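Local coordinates for inactive dihydroorotase-like domain (Chaetomium thermophilum, PDB 5NNL), which is of unknown function but is an inactive dihydroorotase-like domain with the TIM-barrel-plus-beta-domain architecture of the amidohydrolase superfamily, at residues I151-V156 with L173-D178; P127-A132 with E270-H275; E232-V237 with E295-P300. One frame throughout, in Å; residues are numbered along the deposited sequence. Where two conformers were deposited one is given.

Interaction 1 of 3, residues I151-V156 with L173-D178; sequences IHVSAV and LKVTCD
Asp178 and His152 meet side chain to side chain across two neighbouring parallel strands, on the face of the sheet that carries Thr176. Asp178 has its CG between the backbone N and the carbonyl carbon (chi1 69°), and its carboxylate takes three donors from segment 151-156. OD1 accepts from two of them. His152 NE2 bonds to Asp178 OD1 at 2.8 Å on the anti lone pair of that oxygen; Ser154 OG, 3.0 Å from Asp178 OD1, takes its syn lone pair. Asp178 OD2 is met by Ala155 N at 3.0 Å, from above the carboxylate plane, in an almost straight bond of 174° at the hydrogen. Ser217 OG also bonds to this oxygen, which leaves the buried carboxylate gripped on both oxygens.

The imidazole of His152 is tied at both nitrogens. Its ND1 lies 2.6 Å from Thr176 OG1, which sits at the ring edge in the ring plane; either atom could donate. The two bonds fix the rotation of the ring, whose plane is 28° from that of the Asp178 carboxylate. One water bonds to Thr176 OG1 and, weakly, to Ile151 O.

Ile151 works on the other face of the strands. Its CG2 rests 3.9 Å from Val175 CB, and Val153 and Cys177 continue this apolar side. Helices 134-146 and 159-170 cover it. Between the faces runs regular parallel pairing: Ile151 N bonds to Lys174 O, Thr176 N to Ile151 O, Val153 N to Thr176 O and Asp178 N to Val153 O. Farther on, Val156 N bonds to Asp178 O at 3.0 Å. Strand 151-153, helix 159-170 and strand 175-180 form a beta-alpha-beta unit, with polar residues inside and apolar ones under the helices, as in a TIM barrel.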
loop_
_atom_site.group_PDB
_atom_site.type_symbol
_atom_site.label_atom_id
_atom_site.label_comp_id
_atom_site.label_asym_id
_atom_site.label_seq_id
_atom_site.Cartn_x
_atom_site.Cartn_y
_atom_site.Cartn_z
ATOM N N ILE A 151 -12.968 -4.726 8.329
ATOM C CA ILE A 151 -12.630 -3.415 7.786
ATOM C C ILE A 151 -11.137 -3.188 7.975
ATOM O O ILE A 151 -10.577 -3.519 9.024
ATOM C CB ILE A 151 -13.443 -2.286 8.458
ATOM C CG1 ILE A 151 -13.130 -0.932 7.818
ATOM C CG2 ILE A 151 -13.155 -2.236 9.943
ATOM C CD1 ILE A 151 -13.654 -0.779 6.408
ATOM N N HIS A 152 -10.494 -2.619 6.957
ATOM C CA HIS A 152 -9.073 -2.300 7.002
ATOM C C HIS A 152 -8.889 -0.802 6.820
ATOM O O HIS A 152 -9.435 -0.214 5.881
ATOM C CB HIS A 152 -8.293 -3.050 5.919
ATOM C CG HIS A 152 -6.816 -2.804 5.969
ATOM N ND1 HIS A 152 -5.981 -3.478 6.835
ATOM C CD2 HIS A 152 -6.030 -1.948 5.276
ATOM C CE1 HIS A 152 -4.741 -3.054 6.663
ATOM N NE2 HIS A 152 -4.743 -2.126 5.723
ATOM N N VAL A 153 -8.111 -0.193 7.712
ATOM C CA VAL A 153 -7.872 1.246 7.714
ATOM C C VAL A 153 -6.452 1.495 7.231
ATOM O O VAL A 153 -5.495 0.938 7.780
ATOM C CB VAL A 153 -8.089 1.851 9.111
ATOM C CG1 VAL A 153 -7.914 3.362 9.070
ATOM C CG2 VAL A 153 -9.467 1.488 9.641
ATOM N N SER A 154 -6.313 2.354 6.230
ATOM C CA SER A 154 -5.050 2.538 5.535
ATOM C C SER A 154 -4.429 3.889 5.866
ATOM O O SER A 154 -5.126 4.861 6.172
ATOM C CB SER A 154 -5.246 2.420 4.023
ATOM O OG SER A 154 -4.000 2.310 3.357
ATOM N N ALA A 155 -3.100 3.930 5.797
ATOM C CA ALA A 155 -2.322 5.154 5.975
ATOM C C ALA A 155 -2.697 5.874 7.270
ATOM O O ALA A 155 -2.880 7.092 7.304
ATOM C CB ALA A 155 -2.487 6.081 4.769
ATOM N N VAL A 156 -2.794 5.107 8.357
ATOM C CA VAL A 156 -3.012 5.719 9.660
ATOM C C VAL A 156 -1.826 6.616 9.990
ATOM O O VAL A 156 -0.662 6.254 9.768
ATOM C CB VAL A 156 -3.232 4.651 10.744
ATOM C CG1 VAL A 156 -3.512 5.314 12.091
ATOM C CG2 VAL A 156 -4.395 3.728 10.360
ATOM N N LEU A 173 -13.862 -5.984 17.597
ATOM C CA LEU A 173 -14.214 -5.454 16.287
ATOM C C LEU A 173 -13.200 -5.923 15.246
ATOM O O LEU A 173 -11.989 -5.868 15.474
ATOM C CB LEU A 173 -14.266 -3.929 16.355
ATOM C CG LEU A 173 -15.069 -3.192 15.286
ATOM C CD1 LEU A 173 -15.616 -1.898 15.858
ATOM C CD2 LEU A 173 -14.209 -2.907 14.083
ATOM N N LYS A 174 -13.695 -6.390 14.098
ATOM C CA LYS A 174 -12.830 -6.982 13.074
ATOM C C LYS A 174 -12.171 -5.879 12.246
ATOM O O LYS A 174 -12.498 -5.646 11.080
ATOM C CB LYS A 174 -13.621 -7.925 12.177
ATOM C CG LYS A 174 -14.373 -9.032 12.899
ATOM C CD LYS A 174 -14.625 -10.202 11.953
ATOM C CE LYS A 174 -15.949 -10.898 12.223
ATOM N NZ LYS A 174 -16.131 -11.241 13.658
ATOM N N VAL A 175 -11.210 -5.195 12.863
ATOM C CA VAL A 175 -10.508 -4.098 12.209
ATOM C C VAL A 175 -9.020 -4.414 12.149
ATOM O O VAL A 175 -8.444 -4.955 13.099
ATOM C CB VAL A 175 -10.761 -2.748 12.918
ATOM C CG1 VAL A 175 -10.375 -2.815 14.368
ATOM C CG2 VAL A 175 -10.020 -1.619 12.212
ATOM N N THR A 176 -8.407 -4.084 11.014
ATOM C CA THR A 176 -6.962 -4.095 10.850
ATOM C C THR A 176 -6.548 -2.758 10.251
ATOM O O THR A 176 -7.388 -1.975 9.805
ATOM C CB THR A 176 -6.493 -5.255 9.956
ATOM O OG1 THR A 176 -7.029 -5.098 8.636
ATOM C CG2 THR A 176 -6.944 -6.591 10.527
ATOM N N CYS A 177 -5.245 -2.481 10.247
ATOM C CA CYS A 177 -4.793 -1.197 9.734
ATOM C C CYS A 177 -3.359 -1.290 9.240
ATOM O O CYS A 177 -2.623 -2.222 9.570
ATOM C CB CYS A 177 -4.887 -0.097 10.799
ATOM S SG CYS A 177 -3.786 -0.346 12.212
ATOM N N ASP A 178 -2.969 -0.289 8.453
ATOM C CA ASP A 178 -1.588 -0.130 8.033
ATOM C C ASP A 178 -1.153 1.316 8.220
ATOM O O ASP A 178 -1.972 2.221 8.395
ATOM C CB ASP A 178 -1.370 -0.545 6.564
ATOM C CG ASP A 178 -2.031 0.398 5.573
ATOM O OD1 ASP A 178 -3.089 0.033 5.017
ATOM O OD2 ASP A 178 -1.489 1.501 5.339
HETATM O O HOH W 1 -9.720 -6.436 8.387
#

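Interaction 2 of 3, residues P127-A132 with E270-H275; sequences PIITDA and EIFELH
A Schellman motif ends helix 257-271 and brings Phe272 and Glu273 against Pro127, the residue just before strand 128-130. Glu273 is the C-prime residue of the motif. Its positive phi (54°) turns the chain out of the helix, and its N makes a weak bond to Glu270 O.

Pro127 has the largest share of the contact. Its ring packs on the end of the helix with CG, which lies 3.7 Å from Ile271 O and 3.8 Å from Phe272 CA. Pro127 CB meets the Phe272 ring at CD2, 3.9 Å away. The third ring carbon, CD, faces the carboxylate of Glu273, with Pro127 CD 3.7 Å from Glu273 OE1. This is van der Waals contact, and the Glu273 chain, bent at chi2, crosses the proline obliquely on the exposed side.

Phe272 has CG anti to its carbonyl carbon (chi1 -74°), and the ring reaches toward the strand. Ile129 CD1 touches its edge at CZ, 4.3 Å away and near the ring plane. The same ring packs edge-to-face with His152 of the next strand and touches Arg43 of strand 39-44. The aromatic side chain thus has neighbours on several barrel strands. The arrangement is a helix C-terminus set against the start of a strand, at the N-terminal end of a TIM barrel.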
loop_
_atom_site.group_PDB
_atom_site.type_symbol
_atom_site.label_atom_id
_atom_site.label_comp_id
_atom_site.label_asym_id
_atom_site.label_seq_id
_atom_site.Cartn_x
_atom_site.Cartn_y
_atom_site.Cartn_z
ATOM N N PRO A 127 -12.518 -8.008 0.845
ATOM C CA PRO A 127 -11.999 -6.940 1.711
ATOM C C PRO A 127 -12.543 -5.558 1.374
ATOM O O PRO A 127 -12.807 -5.227 0.216
ATOM C CB PRO A 127 -10.485 -7.002 1.478
ATOM C CG PRO A 127 -10.230 -8.397 1.049
ATOM C CD PRO A 127 -11.428 -8.798 0.244
ATOM N N ILE A 128 -12.693 -4.744 2.422
ATOM C CA ILE A 128 -13.006 -3.324 2.308
ATOM C C ILE A 128 -11.899 -2.535 2.994
ATOM O O ILE A 128 -11.483 -2.870 4.107
ATOM C CB ILE A 128 -14.377 -2.978 2.930
ATOM C CG1 ILE A 128 -15.495 -3.692 2.164
ATOM C CG2 ILE A 128 -14.602 -1.461 2.926
ATOM C CD1 ILE A 128 -16.890 -3.493 2.749
ATOM N N ILE A 129 -11.442 -1.474 2.334
ATOM C CA ILE A 129 -10.330 -0.662 2.810
ATOM C C ILE A 129 -10.753 0.801 2.770
ATOM O O ILE A 129 -11.434 1.234 1.836
ATOM C CB ILE A 129 -9.056 -0.903 1.967
ATOM C CG1 ILE A 129 -7.989 0.156 2.267
ATOM C CG2 ILE A 129 -9.384 -0.914 0.486
ATOM C CD1 ILE A 129 -6.637 -0.131 1.627
ATOM N N THR A 130 -10.359 1.557 3.793
ATOM C CA THR A 130 -10.724 2.961 3.905
ATOM C C THR A 130 -9.549 3.765 4.439
ATOM O O THR A 130 -8.694 3.244 5.159
ATOM C CB THR A 130 -11.933 3.164 4.833
ATOM O OG1 THR A 130 -12.204 4.564 4.961
ATOM C CG2 THR A 130 -11.672 2.565 6.215
ATOM N N ASP A 131 -9.517 5.049 4.074
ATOM C CA ASP A 131 -8.588 6.007 4.658
ATOM C C ASP A 131 -9.302 7.005 5.566
ATOM O O ASP A 131 -8.781 8.098 5.816
ATOM C CB ASP A 131 -7.814 6.742 3.560
ATOM C CG ASP A 131 -8.713 7.551 2.646
ATOM O OD1 ASP A 131 -9.952 7.450 2.771
ATOM O OD2 ASP A 131 -8.175 8.295 1.800
ATOM N N ALA A 132 -10.483 6.644 6.068
ATOM C CA ALA A 132 -11.266 7.545 6.904
ATOM C C ALA A 132 -10.488 7.937 8.155
ATOM O O ALA A 132 -9.657 7.176 8.661
ATOM C CB ALA A 132 -12.589 6.885 7.300
ATOM N N GLU A 270 -3.255 -12.495 4.634
ATOM C CA GLU A 270 -4.485 -13.007 5.227
ATOM C C GLU A 270 -5.609 -11.982 5.156
ATOM O O GLU A 270 -6.753 -12.329 4.840
ATOM C CB GLU A 270 -4.237 -13.413 6.678
ATOM C CG GLU A 270 -5.302 -14.327 7.256
ATOM C CD GLU A 270 -5.696 -13.935 8.665
ATOM O OE1 GLU A 270 -6.528 -13.013 8.815
ATOM O OE2 GLU A 270 -5.163 -14.539 9.621
ATOM N N ILE A 271 -5.299 -10.717 5.443
ATOM C CA ILE A 271 -6.324 -9.677 5.479
ATOM C C ILE A 271 -6.967 -9.513 4.110
ATOM O O ILE A 271 -8.184 -9.320 3.996
ATOM C CB ILE A 271 -5.711 -8.358 5.985
ATOM C CG1 ILE A 271 -5.354 -8.490 7.468
ATOM C CG2 ILE A 271 -6.658 -7.187 5.769
ATOM C CD1 ILE A 271 -4.401 -7.431 7.974
ATOM N N PHE A 272 -6.167 -9.587 3.050
ATOM C CA PHE A 272 -6.664 -9.380 1.700
ATOM C C PHE A 272 -6.846 -10.683 0.930
ATOM O O PHE A 272 -7.072 -10.648 -0.283
ATOM C CB PHE A 272 -5.734 -8.427 0.949
ATOM C CG PHE A 272 -5.864 -6.999 1.399
ATOM C CD1 PHE A 272 -5.091 -6.514 2.440
ATOM C CD2 PHE A 272 -6.780 -6.149 0.797
ATOM C CE1 PHE A 272 -5.217 -5.203 2.865
ATOM C CE2 PHE A 272 -6.912 -4.837 1.217
ATOM C CZ PHE A 272 -6.129 -4.363 2.253
ATOM N N GLU A 273 -6.771 -11.826 1.612
ATOM C CA GLU A 273 -7.079 -13.123 1.012
ATOM C C GLU A 273 -6.266 -13.343 -0.261
ATOM O O GLU A 273 -6.794 -13.703 -1.315
ATOM C CB GLU A 273 -8.577 -13.239 0.731
ATOM C CG GLU A 273 -9.449 -13.081 1.970
ATOM C CD GLU A 273 -10.783 -12.422 1.673
ATOM O OE1 GLU A 273 -11.226 -12.469 0.504
ATOM O OE2 GLU A 273 -11.383 -11.853 2.613
ATOM N N LEU A 274 -4.961 -13.120 -0.156
ATOM C CA LEU A 274 -4.070 -13.254 -1.296
ATOM C C LEU A 274 -3.512 -14.670 -1.376
ATOM O O LEU A 274 -3.312 -15.344 -0.362
ATOM C CB LEU A 274 -2.932 -12.235 -1.206
ATOM C CG LEU A 274 -3.397 -10.779 -1.112
ATOM C CD1 LEU A 274 -2.212 -9.838 -0.942
ATOM C CD2 LEU A 274 -4.222 -10.388 -2.332
ATOM N N HIS A 275 -3.265 -15.116 -2.603
ATOM C CA HIS A 275 -2.882 -16.497 -2.844
ATOM C C HIS A 275 -1.397 -16.712 -2.573
ATOM O O HIS A 275 -0.608 -15.769 -2.469
ATOM C CB HIS A 275 -3.210 -16.900 -4.283
ATOM C CG HIS A 275 -4.677 -16.956 -4.574
ATOM N ND1 HIS A 275 -5.632 -16.986 -3.581
ATOM C CD2 HIS A 275 -5.354 -16.986 -5.747
ATOM C CE1 HIS A 275 -6.834 -17.033 -4.128
ATOM N NE2 HIS A 275 -6.693 -17.034 -5.441
#

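Interaction 3 of 3, residues E232-V237 with E295-P300; sequences EADVTV and EGVWSP
Val297 pushes both of its methyl groups against the type I beta turn that runs from Asp234 to Val237. This is the tight part of the contact. It rests on Val297 CG1, anti to its backbone N (chi1 -162°), which packs 3.6 Å from Val237 CG1. Val297 CG2 is modelled 3.0 Å from Thr236 OG1, and CG1 of the same valine 3.2 Å from Asp234 OD2. Both are shorter than a comfortable methyl-to-oxygen contact, so their detail is doubtful. The valine crosses each of the three side chains at about a right angle. The strongest polar partner of Asp234 lies outside the contact: Asp234 OD1 forms a salt bridge with Arg29 of helix 26-37. Thr236 also packs on that helix.

The other side is looser. Gly296 O stays 4.2 Å from Asp234 OD2, and Gly296 is exposed. Trp298 takes part through its backbone, with its O 3.9 Å from Val237 CG1. The indole instead touches Leu225 and Ala226 of helix 221-228, and Pro300 N lies 3.8 Å above one face of it, offset toward the rim.

One loop lies between helices 221-228 and 242-251 of the barrel part. The other links strands 281-291 and 305-315. Their meeting is a loop-to-loop seam between barrel and beta domain, consistent with the two-part architecture of the amidohydrolase superfamily.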
loop_
_atom_site.group_PDB
_atom_site.type_symbol
_atom_site.label_atom_id
_atom_site.label_comp_id
_atom_site.label_asym_id
_atom_site.label_seq_id
_atom_site.Cartn_x
_atom_site.Cartn_y
_atom_site.Cartn_z
ATOM N N GLU A 232 10.216 15.855 -9.768
ATOM C CA GLU A 232 9.714 15.167 -10.947
ATOM C C GLU A 232 8.581 14.225 -10.563
ATOM O O GLU A 232 8.636 13.552 -9.528
ATOM C CB GLU A 232 10.840 14.374 -11.617
ATOM C CG GLU A 232 12.059 15.193 -12.041
ATOM C CD GLU A 232 13.307 14.339 -12.222
ATOM O OE1 GLU A 232 13.200 13.097 -12.134
ATOM O OE2 GLU A 232 14.397 14.906 -12.450
ATOM N N ALA A 233 7.552 14.173 -11.405
ATOM C CA ALA A 233 6.457 13.237 -11.203
ATOM C C ALA A 233 6.925 11.836 -11.568
ATOM O O ALA A 233 6.374 11.213 -12.483
ATOM C CB ALA A 233 5.242 13.633 -12.045
ATOM N N ASP A 234 7.946 11.332 -10.873
ATOM C CA ASP A 234 8.459 10.005 -11.180
ATOM C C ASP A 234 7.535 8.960 -10.575
ATOM O O ASP A 234 7.126 9.066 -9.414
ATOM C CB ASP A 234 9.888 9.821 -10.670
ATOM C CG ASP A 234 10.719 8.928 -11.585
ATOM O OD1 ASP A 234 10.391 8.830 -12.788
ATOM O OD2 ASP A 234 11.694 8.312 -11.104
ATOM N N VAL A 235 7.208 7.948 -11.378
ATOM C CA VAL A 235 6.172 6.981 -11.040
ATOM C C VAL A 235 6.606 5.978 -9.978
ATOM O O VAL A 235 5.753 5.265 -9.434
ATOM C CB VAL A 235 5.737 6.304 -12.360
ATOM C CG1 VAL A 235 5.577 4.798 -12.222
ATOM C CG2 VAL A 235 4.450 6.932 -12.860
ATOM N N THR A 236 7.894 5.928 -9.637
ATOM C CA THR A 236 8.425 4.911 -8.738
ATOM C C THR A 236 8.891 5.481 -7.400
ATOM O O THR A 236 9.626 4.808 -6.671
ATOM C CB THR A 236 9.581 4.172 -9.414
ATOM O OG1 THR A 236 10.678 5.072 -9.600
ATOM C CG2 THR A 236 9.158 3.622 -10.770
ATOM N N VAL A 237 8.489 6.709 -7.064
ATOM C CA VAL A 237 8.918 7.313 -5.806
ATOM C C VAL A 237 8.518 6.425 -4.638
ATOM O O VAL A 237 7.381 5.943 -4.556
ATOM C CB VAL A 237 8.330 8.726 -5.644
ATOM C CG1 VAL A 237 9.073 9.719 -6.516
ATOM C CG2 VAL A 237 6.831 8.745 -5.943
ATOM N N GLU A 295 20.481 10.104 -7.958
ATOM C CA GLU A 295 20.194 10.302 -9.374
ATOM C C GLU A 295 18.771 9.877 -9.715
ATOM O O GLU A 295 17.874 10.720 -9.826
ATOM C CB GLU A 295 21.190 9.518 -10.237
ATOM C CG GLU A 295 22.649 9.923 -10.051
ATOM C CD GLU A 295 23.284 9.314 -8.809
ATOM O OE1 GLU A 295 22.602 8.539 -8.102
ATOM O OE2 GLU A 295 24.471 9.609 -8.544
ATOM N N GLY A 296 18.563 8.568 -9.861
ATOM C CA GLY A 296 17.325 8.000 -10.361
ATOM C C GLY A 296 16.053 8.668 -9.888
ATOM O O GLY A 296 15.647 9.710 -10.412
ATOM N N VAL A 297 15.408 8.066 -8.906
ATOM C CA VAL A 297 14.130 8.552 -8.407
ATOM C C VAL A 297 14.393 9.477 -7.231
ATOM O O VAL A 297 15.304 9.238 -6.429
ATOM C CB VAL A 297 13.217 7.380 -8.000
ATOM C CG1 VAL A 297 11.765 7.842 -7.902
ATOM C CG2 VAL A 297 13.356 6.214 -8.974
ATOM N N TRP A 298 13.604 10.543 -7.128
ATOM C CA TRP A 298 13.732 11.440 -5.990
ATOM C C TRP A 298 13.404 10.700 -4.702
ATOM O O TRP A 298 12.535 9.824 -4.670
ATOM C CB TRP A 298 12.808 12.649 -6.137
ATOM C CG TRP A 298 12.839 13.528 -4.919
ATOM C CD1 TRP A 298 13.762 14.490 -4.627
ATOM C CD2 TRP A 298 11.919 13.508 -3.818
ATOM N NE1 TRP A 298 13.471 15.075 -3.418
ATOM C CE2 TRP A 298 12.345 14.491 -2.901
ATOM C CE3 TRP A 298 10.776 12.758 -3.520
ATOM C CZ2 TRP A 298 11.669 14.744 -1.709
ATOM C CZ3 TRP A 298 10.105 13.012 -2.335
ATOM C CH2 TRP A 298 10.555 13.996 -1.445
ATOM N N SER A 299 14.109 11.060 -3.629
ATOM C CA SER A 299 13.871 10.476 -2.327
ATOM C C SER A 299 14.173 11.530 -1.273
ATOM O O SER A 299 15.165 12.259 -1.411
ATOM C CB SER A 299 14.739 9.237 -2.087
ATOM O OG SER A 299 14.667 8.822 -0.734
ATOM N N PRO A 300 13.352 11.645 -0.221
ATOM C CA PRO A 300 13.715 12.539 0.890
ATOM C C PRO A 300 14.961 12.099 1.634
ATOM O O PRO A 300 15.444 12.850 2.491
ATOM C CB PRO A 300 12.480 12.491 1.800
ATOM C CG PRO A 300 11.817 11.197 1.478
ATOM C CD PRO A 300 12.071 10.957 0.020
#

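Overall arrangement
Interactions 1 and 2 belong to the buried barrel and have centres 8 Å apart. They hold neighbouring strands, 151-153 and 128-130, which are joined by backbone bonds, with Ser154 N 2.8 Å from Thr130 O. Interaction 1 is nested within the chain loop that interaction 2 closes. Their chemistry differs. Interaction 1 is strand pairing with a polar side-chain network, whereas interaction 2 is mainly van der Waals packing of a helix end on a strand start. Interaction 3 lies across the chain's centre, about 28 Å from interaction 1 between centres. It is partly buried, joins two loops, and rests on van der Waals contacts around one valine.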